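Local atomic coordinates of MHP1 (PDB entry 2JLN), a protein that takes up 5-aryl-substituted hydantoins, such as 5-benzyl hydantoin, across the membrane in a sodium-dependent manner, as a nucleobase-cation-symport-1 family transporter. Residues E8-L13 and Y395-G399; N89-R95 and Y324-T329; L185-A190 and A286-V291; V197-G201 and A273-L277. All coordinates share one frame; numbering follows the deposited sequence.

Overall arrangement
The four contacts form two pairs, one toward each end of a helical transporter. Contacts 1 and 2 have centres about 14 Å apart and meet directly, Leu12 CD1 lying 3.7 Å from Arg95 NH1. Contacts 3 and 4 are about 13 Å apart by their centres and join where Met186 CE lies 3.8 Å from Leu277 CD1. Between contacts 1 and 3 the centres are about 62 Å apart, on opposite sides of the centre of the chain. Contact 2 comes closest to a functional site: the side chain of Thr325 is about 12 Å from that of Asn318, a substrate-binding residue, on the same helix 314-329. The other three lie away from the sodium and substrate sites.

Contact 1. Residues E8-L13 and Y395-G399; sequences EARSLL and YRTKG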
loop_
_atom_site.group_PDB
_atom_site.type_symbol
_atom_site.label_atom_id
_atom_site.label_comp_id
_atom_site.label_asym_id
_atom_site.label_seq_id
_atom_site.Cartn_x
_atom_site.Cartn_y
_atom_site.Cartn_z
ATOM N N GLU A 8 24.849 -2.902 29.344
ATOM C CA GLU A 8 24.011 -3.957 28.766
ATOM C C GLU A 8 23.497 -3.662 27.324
ATOM O O GLU A 8 24.156 -3.965 26.320
ATOM C CB GLU A 8 22.840 -4.276 29.717
ATOM C CG GLU A 8 22.043 -5.542 29.386
ATOM C CD GLU A 8 22.899 -6.818 29.360
ATOM O OE1 GLU A 8 22.335 -7.920 29.574
ATOM O OE2 GLU A 8 24.131 -6.728 29.124
ATOM N N ALA A 9 22.319 -3.061 27.226
ATOM C CA ALA A 9 21.643 -2.953 25.943
ATOM C C ALA A 9 21.583 -1.535 25.373
ATOM O O ALA A 9 21.132 -0.595 26.042
ATOM C CB ALA A 9 20.230 -3.542 26.057
ATOM N N ARG A 10 22.021 -1.412 24.121
ATOM C CA ARG A 10 21.902 -0.192 23.329
ATOM C C ARG A 10 20.433 0.228 23.132
ATOM O O ARG A 10 19.569 -0.632 22.946
ATOM C CB ARG A 10 22.551 -0.451 21.970
ATOM C CG ARG A 10 23.061 0.784 21.265
ATOM C CD ARG A 10 24.196 0.445 20.289
ATOM N NE ARG A 10 23.760 -0.190 19.042
ATOM C CZ ARG A 10 23.233 0.463 18.003
ATOM N NH1 ARG A 10 23.047 1.789 18.058
ATOM N NH2 ARG A 10 22.881 -0.215 16.906
ATOM N N SER A 11 20.141 1.533 23.169
ATOM C CA SER A 11 18.772 2.004 22.916
ATOM C C SER A 11 18.545 2.334 21.438
ATOM O O SER A 11 19.399 2.979 20.809
ATOM C CB SER A 11 18.427 3.233 23.763
ATOM O OG SER A 11 17.078 3.649 23.541
ATOM N N LEU A 12 17.394 1.904 20.899
ATOM C CA LEU A 12 17.065 2.108 19.479
ATOM C C LEU A 12 15.983 3.171 19.252
ATOM O O LEU A 12 15.557 3.390 18.112
ATOM C CB LEU A 12 16.642 0.789 18.811
ATOM C CG LEU A 12 17.625 -0.385 18.685
ATOM C CD1 LEU A 12 16.948 -1.566 18.042
ATOM C CD2 LEU A 12 18.903 -0.030 17.921
ATOM N N LEU A 13 15.546 3.823 20.334
ATOM C CA LEU A 13 14.481 4.834 20.271
ATOM C C LEU A 13 15.044 6.189 19.894
ATOM O O LEU A 13 16.136 6.547 20.333
ATOM C CB LEU A 13 13.744 4.928 21.610
ATOM C CG LEU A 13 12.720 6.038 21.823
ATOM C CD1 LEU A 13 12.046 6.413 20.568
ATOM C CD2 LEU A 13 11.674 5.566 22.781
ATOM N N TYR A 395 12.423 -1.635 21.513
ATOM C CA TYR A 395 13.291 -0.513 21.262
ATOM C C TYR A 395 14.663 -0.707 21.894
ATOM O O TYR A 395 15.410 0.271 22.125
ATOM C CB TYR A 395 12.631 0.766 21.739
ATOM C CG TYR A 395 11.514 1.196 20.857
ATOM C CD1 TYR A 395 10.207 0.868 21.163
ATOM C CD2 TYR A 395 11.766 1.911 19.699
ATOM C CE1 TYR A 395 9.173 1.253 20.341
ATOM C CE2 TYR A 395 10.736 2.298 18.856
ATOM C CZ TYR A 395 9.447 1.969 19.186
ATOM O OH TYR A 395 8.428 2.351 18.363
ATOM N N ARG A 396 15.004 -1.971 22.149
ATOM C CA ARG A 396 16.225 -2.291 22.870
ATOM C C ARG A 396 16.904 -3.461 22.216
ATOM O O ARG A 396 16.282 -4.469 21.971
ATOM C CB ARG A 396 15.876 -2.654 24.320
ATOM C CG ARG A 396 16.800 -2.042 25.381
ATOM C CD ARG A 396 16.099 -1.946 26.726
ATOM N NE ARG A 396 14.800 -1.270 26.617
ATOM C CZ ARG A 396 14.631 0.056 26.551
ATOM N NH1 ARG A 396 15.683 0.873 26.575
ATOM N NH2 ARG A 396 13.409 0.573 26.458
ATOM N N THR A 397 18.184 -3.319 21.948
ATOM C CA THR A 397 19.052 -4.378 21.434
ATOM C C THR A 397 19.072 -5.773 22.139
ATOM O O THR A 397 19.172 -6.821 21.484
ATOM C CB THR A 397 20.468 -3.798 21.420
ATOM O OG1 THR A 397 20.710 -3.198 20.143
ATOM C CG2 THR A 397 21.530 -4.848 21.761
ATOM N N LYS A 398 19.010 -5.795 23.469
ATOM C CA LYS A 398 18.983 -7.065 24.207
ATOM C C LYS A 398 17.744 -7.185 25.088
ATOM O O LYS A 398 17.651 -6.531 26.109
ATOM C CB LYS A 398 20.234 -7.201 25.063
ATOM C CG LYS A 398 21.500 -7.087 24.245
ATOM C CD LYS A 398 22.688 -7.736 24.924
ATOM C CE LYS A 398 23.770 -8.087 23.907
ATOM N NZ LYS A 398 25.049 -8.433 24.608
ATOM N N GLY A 399 16.790 -8.014 24.690
ATOM C CA GLY A 399 15.541 -8.141 25.415
ATOM C C GLY A 399 14.843 -9.401 24.963
ATOM O O GLY A 399 15.487 -10.286 24.396
#
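Arg10 and Leu12 hold the loop 395-399 through two backbone hydrogen bonds. Thr397 N donates to Arg10 O at 3.2 Å, and Leu12 N donates to Tyr395 O at 2.8 Å. Ser11 and Arg396 sit between these bonds as a non-hydrogen-bonded pair, and the two segments run in nearly opposite directions, 164° apart. Beside this bridge the packing is close at the buried residues Leu12 and Tyr395: Leu12 CB lies 3.6 Å from Tyr395 O, and the Tyr395 ring brings CD2 to 4.1 Å from Leu13 CB. This is a single antiparallel bridge in a protein otherwise built of helices, and it ties the segment ahead of helix 29-40 to the loop between helices 391-394 and 409-423. Further along, Tyr395 OH is hydrogen-bonded to Asn17 O, so the ring is held at its far end as well. Toward the other end the contact loosens. The methyl of Ala9 still points at the opposite loop, with CB 3.8 Å from Lys398 CB, but beyond it the side chains are exposed to solvent. There Glu8 OE2 and Lys398 NZ carry opposite charges but stay 4.9 Å apart, too far to be in contact. Arg10 is exposed too, yet its chain bends at chi3 (76°) so that Leu12 CD2 lies over the rim of one guanidinium face, while Arg10 CB meets Thr397 OG1 at 3.8 Å.

Contact 2. Residues N89-R95 and Y324-T329; sequences NFTVAAR and YTLCST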
loop_
_atom_site.group_PDB
_atom_site.type_symbol
_atom_site.label_atom_id
_atom_site.label_comp_id
_atom_site.label_asym_id
_atom_site.label_seq_id
_atom_site.Cartn_x
_atom_site.Cartn_y
_atom_site.Cartn_z
ATOM N N ASN A 89 5.424 1.565 14.149
ATOM C CA ASN A 89 5.950 1.262 12.785
ATOM C C ASN A 89 5.670 -0.102 12.261
ATOM O O ASN A 89 5.496 -1.034 13.046
ATOM C CB ASN A 89 7.480 1.171 12.852
ATOM C CG ASN A 89 8.156 2.328 12.260
ATOM O OD1 ASN A 89 7.518 3.166 11.645
ATOM N ND2 ASN A 89 9.464 2.404 12.442
ATOM N N PHE A 90 5.789 -0.248 10.943
ATOM C CA PHE A 90 5.972 -1.561 10.311
ATOM C C PHE A 90 7.361 -2.157 10.646
ATOM O O PHE A 90 7.477 -3.263 11.194
ATOM C CB PHE A 90 5.804 -1.445 8.792
ATOM C CG PHE A 90 6.169 -2.697 8.044
ATOM C CD1 PHE A 90 7.373 -2.788 7.352
ATOM C CD2 PHE A 90 5.321 -3.788 8.039
ATOM C CE1 PHE A 90 7.721 -3.926 6.673
ATOM C CE2 PHE A 90 5.661 -4.933 7.356
ATOM C CZ PHE A 90 6.865 -4.991 6.673
ATOM N N THR A 91 8.417 -1.406 10.336
ATOM C CA THR A 91 9.771 -1.902 10.517
ATOM C C THR A 91 10.039 -2.338 11.953
ATOM O O THR A 91 10.664 -3.378 12.186
ATOM C CB THR A 91 10.801 -0.855 10.108
ATOM O OG1 THR A 91 10.530 -0.414 8.770
ATOM C CG2 THR A 91 12.186 -1.443 10.148
ATOM N N VAL A 92 9.571 -1.535 12.912
ATOM C CA VAL A 92 9.667 -1.872 14.346
ATOM C C VAL A 92 8.854 -3.112 14.773
ATOM O O VAL A 92 9.355 -3.956 15.527
ATOM C CB VAL A 92 9.259 -0.679 15.235
ATOM C CG1 VAL A 92 8.841 -1.163 16.621
ATOM C CG2 VAL A 92 10.394 0.302 15.330
ATOM N N ALA A 93 7.606 -3.207 14.298
ATOM C CA ALA A 93 6.715 -4.327 14.636
ATOM C C ALA A 93 7.217 -5.697 14.149
ATOM O O ALA A 93 6.873 -6.723 14.740
ATOM C CB ALA A 93 5.305 -4.064 14.142
ATOM N N ALA A 94 8.025 -5.721 13.083
ATOM C CA ALA A 94 8.539 -6.987 12.555
ATOM C C ALA A 94 9.559 -7.626 13.506
ATOM O O ALA A 94 9.800 -8.834 13.464
ATOM C CB ALA A 94 9.118 -6.806 11.184
ATOM N N ARG A 95 10.126 -6.808 14.385
ATOM C CA ARG A 95 11.118 -7.267 15.337
ATOM C C ARG A 95 10.565 -8.383 16.176
ATOM O O ARG A 95 11.297 -9.202 16.690
ATOM C CB ARG A 95 11.551 -6.116 16.220
ATOM C CG ARG A 95 12.442 -5.157 15.495
ATOM C CD ARG A 95 12.721 -3.913 16.283
ATOM N NE ARG A 95 13.374 -2.923 15.445
ATOM C CZ ARG A 95 13.685 -1.701 15.841
ATOM N NH1 ARG A 95 13.403 -1.323 17.077
ATOM N NH2 ARG A 95 14.285 -0.862 15.014
ATOM N N TYR A 324 10.589 5.420 7.227
ATOM C CA TYR A 324 10.609 4.872 8.581
ATOM C C TYR A 324 11.565 3.688 8.790
ATOM O O TYR A 324 11.988 3.441 9.939
ATOM C CB TYR A 324 9.228 4.434 9.037
ATOM C CG TYR A 324 8.301 5.547 9.394
ATOM C CD1 TYR A 324 7.144 5.741 8.673
ATOM C CD2 TYR A 324 8.556 6.387 10.464
ATOM C CE1 TYR A 324 6.268 6.750 8.985
ATOM C CE2 TYR A 324 7.675 7.400 10.798
ATOM C CZ TYR A 324 6.530 7.574 10.042
ATOM O OH TYR A 324 5.611 8.557 10.301
ATOM N N THR A 325 11.881 2.942 7.721
ATOM C CA THR A 325 12.849 1.838 7.816
ATOM C C THR A 325 14.265 2.367 8.062
ATOM O O THR A 325 15.017 1.798 8.850
ATOM C CB THR A 325 12.840 0.909 6.562
ATOM O OG1 THR A 325 11.571 0.254 6.446
ATOM C CG2 THR A 325 13.913 -0.170 6.677
ATOM N N LEU A 326 14.620 3.458 7.391
ATOM C CA LEU A 326 15.916 4.105 7.609
ATOM C C LEU A 326 16.051 4.745 8.993
ATOM O O LEU A 326 16.984 4.434 9.756
ATOM C CB LEU A 326 16.223 5.144 6.511
ATOM C CG LEU A 326 16.549 4.580 5.108
ATOM C CD1 LEU A 326 16.886 5.698 4.109
ATOM C CD2 LEU A 326 17.668 3.544 5.168
ATOM N N CYS A 327 15.132 5.637 9.332
ATOM C CA CYS A 327 15.305 6.405 10.563
ATOM C C CYS A 327 15.119 5.488 11.779
ATOM O O CYS A 327 15.279 5.891 12.938
ATOM C CB CYS A 327 14.351 7.603 10.605
ATOM S SG CYS A 327 12.643 7.189 10.993
ATOM N N SER A 328 14.822 4.231 11.504
ATOM C CA SER A 328 14.399 3.335 12.549
ATOM C C SER A 328 15.338 2.140 12.704
ATOM O O SER A 328 15.318 1.470 13.732
ATOM C CB SER A 328 12.966 2.915 12.262
ATOM O OG SER A 328 12.699 1.678 12.831
ATOM N N THR A 329 16.167 1.889 11.689
ATOM C CA THR A 329 17.251 0.888 11.748
ATOM C C THR A 329 18.604 1.543 12.110
ATOM O O THR A 329 19.423 0.956 12.826
ATOM C CB THR A 329 17.466 0.168 10.384
ATOM O OG1 THR A 329 16.335 -0.653 10.055
ATOM C CG2 THR A 329 18.735 -0.681 10.432
#
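Helix 90-93, a short helix in the connection between the second and third transmembrane helices, meets the C-terminal turns of helix 314-329 through Thr91 and Thr325. The latter helix also carries the substrate-binding residue Asn318. The two hydroxyls are hydrogen-bonded, Thr91 OG1 to Thr325 OG1 at 2.6 Å, and the side chains cross at about a right angle. On Thr91, OG1 lies opposite the carbonyl carbon and next to the backbone N (chi1 -54°), which turns the hydroxyl across to its partner and leaves CG2 to pack beside Thr325 CG2. Thr325 OG1 is gripped a second time by Ser321 O, one turn back in its own helix. Asn89 OD1 approaches Tyr324 CB at 3.4 Å, and the Asn89 amide and the Tyr324 ring are steeply inclined, their planes 75° apart. Asn89 and Arg95 each reach Ser328, one at the side chain and the other at the carbonyl. The Asn89 amide ND2 lies 3.3 Å from Ser328 OG. The chain of Arg95 is extended from CG to NE, and its NH2 makes a weak hydrogen bond to Ser328 O at 2.9 Å, the acceptor lying at the edge of the guanidinium and near its plane. Val92 CG2 covers part of one guanidinium face, 3.8 Å above that plane. Arg95 NH1 has the stronger partner, Leu394 O. This buried cation thus faces two carbonyls, one of them near the end of helix 314-329, which would be expected to favour its positive charge.

Contact 3. Residues L185-A190 and A286-V291; sequences LMLDGA and AITEVV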
loop_
_atom_site.group_PDB
_atom_site.type_symbol
_atom_site.label_atom_id
_atom_site.label_comp_id
_atom_site.label_asym_id
_atom_site.label_seq_id
_atom_site.Cartn_x
_atom_site.Cartn_y
_atom_site.Cartn_z
ATOM N N LEU A 185 -18.249 12.245 -21.581
ATOM C CA LEU A 185 -17.594 12.457 -22.873
ATOM C C LEU A 185 -17.540 11.185 -23.726
ATOM O O LEU A 185 -17.792 11.249 -24.918
ATOM C CB LEU A 185 -16.173 13.000 -22.705
ATOM C CG LEU A 185 -16.047 14.487 -22.385
ATOM C CD1 LEU A 185 -14.584 14.956 -22.292
ATOM C CD2 LEU A 185 -16.807 15.275 -23.432
ATOM N N MET A 186 -17.203 10.042 -23.125
ATOM C CA MET A 186 -17.158 8.760 -23.845
ATOM C C MET A 186 -18.520 8.240 -24.321
ATOM O O MET A 186 -18.767 8.179 -25.521
ATOM C CB MET A 186 -16.516 7.672 -22.989
ATOM C CG MET A 186 -15.010 7.647 -23.008
ATOM S SD MET A 186 -14.422 6.169 -22.161
ATOM C CE MET A 186 -14.015 5.149 -23.557
ATOM N N LEU A 187 -19.375 7.830 -23.383
ATOM C CA LEU A 187 -20.684 7.285 -23.717
ATOM C C LEU A 187 -21.381 8.097 -24.793
ATOM O O LEU A 187 -21.818 7.557 -25.820
ATOM C CB LEU A 187 -21.585 7.186 -22.492
ATOM C CG LEU A 187 -21.209 6.096 -21.485
ATOM C CD1 LEU A 187 -22.458 5.514 -20.810
ATOM C CD2 LEU A 187 -20.383 4.997 -22.148
ATOM N N ASP A 188 -21.492 9.398 -24.559
ATOM C CA ASP A 188 -22.101 10.279 -25.544
ATOM C C ASP A 188 -21.424 10.117 -26.914
ATOM O O ASP A 188 -22.052 9.697 -27.876
ATOM C CB ASP A 188 -22.053 11.741 -25.069
ATOM C CG ASP A 188 -22.960 12.666 -25.893
ATOM O OD1 ASP A 188 -24.196 12.424 -25.938
ATOM O OD2 ASP A 188 -22.434 13.642 -26.489
ATOM N N GLY A 189 -20.139 10.427 -26.982
ATOM C CA GLY A 189 -19.416 10.466 -28.237
ATOM C C GLY A 189 -19.334 9.166 -29.003
ATOM O O GLY A 189 -19.012 9.168 -30.198
ATOM N N ALA A 190 -19.612 8.054 -28.327
ATOM C CA ALA A 190 -19.645 6.755 -28.995
ATOM C C ALA A 190 -21.084 6.342 -29.276
ATOM O O ALA A 190 -21.331 5.396 -30.035
ATOM C CB ALA A 190 -18.911 5.683 -28.179
ATOM N N ALA A 286 -8.467 7.127 -25.788
ATOM C CA ALA A 286 -9.795 6.651 -26.132
ATOM C C ALA A 286 -10.803 7.785 -26.260
ATOM O O ALA A 286 -11.674 7.732 -27.117
ATOM C CB ALA A 286 -10.272 5.608 -25.128
ATOM N N ILE A 287 -10.707 8.810 -25.419
ATOM C CA ILE A 287 -11.676 9.905 -25.508
ATOM C C ILE A 287 -11.349 10.798 -26.694
ATOM O O ILE A 287 -12.244 11.321 -27.361
ATOM C CB ILE A 287 -11.797 10.736 -24.196
ATOM C CG1 ILE A 287 -12.250 9.831 -23.044
ATOM C CG2 ILE A 287 -12.777 11.912 -24.374
ATOM C CD1 ILE A 287 -12.740 10.587 -21.824
ATOM N N THR A 288 -10.060 10.950 -26.965
ATOM C CA THR A 288 -9.613 11.735 -28.105
ATOM C C THR A 288 -10.225 11.251 -29.416
ATOM O O THR A 288 -10.821 12.047 -30.144
ATOM C CB THR A 288 -8.106 11.688 -28.243
ATOM O OG1 THR A 288 -7.514 12.453 -27.183
ATOM C CG2 THR A 288 -7.700 12.241 -29.598
ATOM N N GLU A 289 -10.069 9.958 -29.718
ATOM C CA GLU A 289 -10.711 9.360 -30.891
ATOM C C GLU A 289 -12.204 9.577 -30.877
ATOM O O GLU A 289 -12.722 10.304 -31.706
ATOM C CB GLU A 289 -10.423 7.868 -31.011
ATOM C CG GLU A 289 -9.505 7.540 -32.168
ATOM C CD GLU A 289 -10.197 7.518 -33.570
ATOM O OE1 GLU A 289 -9.458 7.222 -34.550
ATOM O OE2 GLU A 289 -11.445 7.771 -33.713
ATOM N N VAL A 290 -12.889 8.944 -29.935
ATOM C CA VAL A 290 -14.350 8.960 -29.886
ATOM C C VAL A 290 -14.980 10.327 -30.120
ATOM O O VAL A 290 -16.091 10.425 -30.620
ATOM C CB VAL A 290 -14.847 8.376 -28.550
ATOM C CG1 VAL A 290 -16.238 8.887 -28.207
ATOM C CG2 VAL A 290 -14.828 6.866 -28.619
ATOM N N VAL A 291 -14.253 11.376 -29.760
ATOM C CA VAL A 291 -14.760 12.751 -29.795
ATOM C C VAL A 291 -14.183 13.530 -30.979
ATOM O O VAL A 291 -14.684 14.581 -31.359
ATOM C CB VAL A 291 -14.403 13.482 -28.476
ATOM C CG1 VAL A 291 -14.520 15.003 -28.628
ATOM C CG2 VAL A 291 -15.246 12.948 -27.314
#
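Val290 is the main bump of this contact, and the hollow that receives it lies over the backbone of Met186, Gly189 and Ala190. Its CG1 branch, anti to the backbone N (chi1 156°), reaches 3.5 Å from Ala190 N and 3.8 Å from Met186 O. Gly189 has no side chain on this face, so the methyl settles directly against the peptide. Ile287, one turn earlier, is a second bump with two working branches. CG1 meets Met186 CG at 3.5 Å, while CG2 meets Leu185 CB at 3.9 Å; the isoleucine thus fills the groove between neighbouring leucine and methionine side chains, crossing each at about a right angle. The last turn of helix 160-190, at the end of the fifth transmembrane helix, here packs against helix 283-291, which follows helix 242-278 and precedes helix 296-311. The axes of the two short segments approach to 8.8 Å and run side by side in the same general direction, 30° apart. Helix 283-291 lies in the connection between the seventh and eighth transmembrane helices of this LeuT-like fold. No hydrogen bond crosses the contact. Val291 CG2 lies 3.9 Å from Leu185 O. Met186 is bent at chi3 (102°), which turns CE to 4.1 Å from Ala286 CB and places it beside Ser274 and Leu277 of helix 242-278.

Contact 4. Residues V197-G201 and A273-L277; sequences VMSMG and ASMVL
Val197 and Met200, the two ends of a type I beta turn, pack on one face of helix 242-278 near the end of the seventh transmembrane helix. The turn leads out of helix 194-197 into the loop before helix 209-217, and is closed by Met200 N bonding to Val197 O at 3.2 Å. This contact therefore joins the connection that follows helix 160-190 to a long membrane helix. Following that helix, Ala273 comes first, its methyl CB 4.2 Å from Val197 CG1. Val276, one turn on from Ala273, takes most of the contact, and its two methyls work on different partners. Its CG1 lies 3.6 Å from Met200 CB and also 4.1 Å from Val197 CG1, so it touches both turn residues, while its CG2 faces the backbone, 3.6 Å from Met200 O and 4.0 Å from Gly201 CA. The Met200 and Val276 side chains meet obliquely, as do Val197 and Val276. No hydrogen bond links the segments, so apolar packing carries the contact. Leu277 closes the row. Its CB points past the turn, but the end of the chain comes nearer, and Met200, bent at chi3 (96°), crosses it at about a right angle. There Leu277 CD2 rests 3.8 Å from Met200 SD.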
loop_
_atom_site.group_PDB
_atom_site.type_symbol
_atom_site.label_atom_id
_atom_site.label_comp_id
_atom_site.label_asym_id
_atom_site.label_seq_id
_atom_site.Cartn_x
_atom_site.Cartn_y
_atom_site.Cartn_z
ATOM N N VAL A 197 -22.536 -1.050 -22.870
ATOM C CA VAL A 197 -21.104 -1.200 -22.660
ATOM C C VAL A 197 -20.856 -2.240 -21.582
ATOM O O VAL A 197 -19.837 -2.927 -21.593
ATOM C CB VAL A 197 -20.436 0.122 -22.240
ATOM C CG1 VAL A 197 -18.920 -0.058 -22.147
ATOM C CG2 VAL A 197 -20.795 1.231 -23.217
ATOM N N MET A 198 -21.809 -2.354 -20.664
ATOM C CA MET A 198 -21.702 -3.278 -19.546
ATOM C C MET A 198 -21.560 -4.740 -19.979
ATOM O O MET A 198 -21.212 -5.586 -19.161
ATOM C CB MET A 198 -22.904 -3.109 -18.600
ATOM C CG MET A 198 -22.628 -3.411 -17.111
ATOM S SD MET A 198 -21.481 -2.256 -16.303
ATOM C CE MET A 198 -22.399 -0.711 -16.381
ATOM N N SER A 199 -21.821 -5.054 -21.249
ATOM C CA SER A 199 -21.632 -6.446 -21.706
ATOM C C SER A 199 -20.771 -6.660 -22.967
ATOM O O SER A 199 -20.832 -7.723 -23.589
ATOM C CB SER A 199 -22.973 -7.175 -21.846
ATOM O OG SER A 199 -23.917 -6.371 -22.512
ATOM N N MET A 200 -19.943 -5.676 -23.302
ATOM C CA MET A 200 -19.172 -5.720 -24.539
ATOM C C MET A 200 -17.919 -6.619 -24.529
ATOM O O MET A 200 -17.279 -6.804 -25.588
ATOM C CB MET A 200 -18.779 -4.310 -25.015
ATOM C CG MET A 200 -19.929 -3.389 -25.244
ATOM S SD MET A 200 -19.500 -2.012 -26.333
ATOM C CE MET A 200 -20.085 -2.622 -27.929
ATOM N N GLY A 201 -17.545 -7.182 -23.385
ATOM C CA GLY A 201 -16.267 -7.884 -23.384
ATOM C C GLY A 201 -16.252 -9.387 -23.657
ATOM O O GLY A 201 -17.155 -9.951 -24.284
ATOM N N ALA A 273 -13.959 0.254 -20.413
ATOM C CA ALA A 273 -14.668 0.914 -21.515
ATOM C C ALA A 273 -13.736 1.375 -22.657
ATOM O O ALA A 273 -13.982 1.088 -23.821
ATOM C CB ALA A 273 -15.491 2.078 -20.989
ATOM N N SER A 274 -12.668 2.089 -22.329
ATOM C CA SER A 274 -11.631 2.363 -23.310
ATOM C C SER A 274 -11.207 1.140 -24.127
ATOM O O SER A 274 -11.174 1.232 -25.344
ATOM C CB SER A 274 -10.399 2.947 -22.631
ATOM O OG SER A 274 -10.604 4.288 -22.290
ATOM N N MET A 275 -10.833 0.023 -23.484
ATOM C CA MET A 275 -10.387 -1.171 -24.233
ATOM C C MET A 275 -11.435 -1.575 -25.267
ATOM O O MET A 275 -11.142 -1.809 -26.431
ATOM C CB MET A 275 -10.153 -2.381 -23.313
ATOM C CG MET A 275 -8.692 -2.814 -23.063
ATOM S SD MET A 275 -7.489 -2.767 -24.432
ATOM C CE MET A 275 -8.408 -3.679 -25.650
ATOM N N VAL A 276 -12.681 -1.620 -24.814
ATOM C CA VAL A 276 -13.763 -2.275 -25.511
ATOM C C VAL A 276 -14.389 -1.367 -26.583
ATOM O O VAL A 276 -14.805 -1.832 -27.621
ATOM C CB VAL A 276 -14.767 -2.796 -24.449
ATOM C CG1 VAL A 276 -16.067 -2.010 -24.439
ATOM C CG2 VAL A 276 -14.996 -4.257 -24.635
ATOM N N LEU A 277 -14.423 -0.066 -26.346
ATOM C CA LEU A 277 -14.918 0.864 -27.351
ATOM C C LEU A 277 -13.894 1.142 -28.458
ATOM O O LEU A 277 -14.262 1.304 -29.613
ATOM C CB LEU A 277 -15.346 2.194 -26.706
ATOM C CG LEU A 277 -16.553 2.172 -25.742
ATOM C CD1 LEU A 277 -16.991 3.570 -25.365
ATOM C CD2 LEU A 277 -17.746 1.382 -26.308
#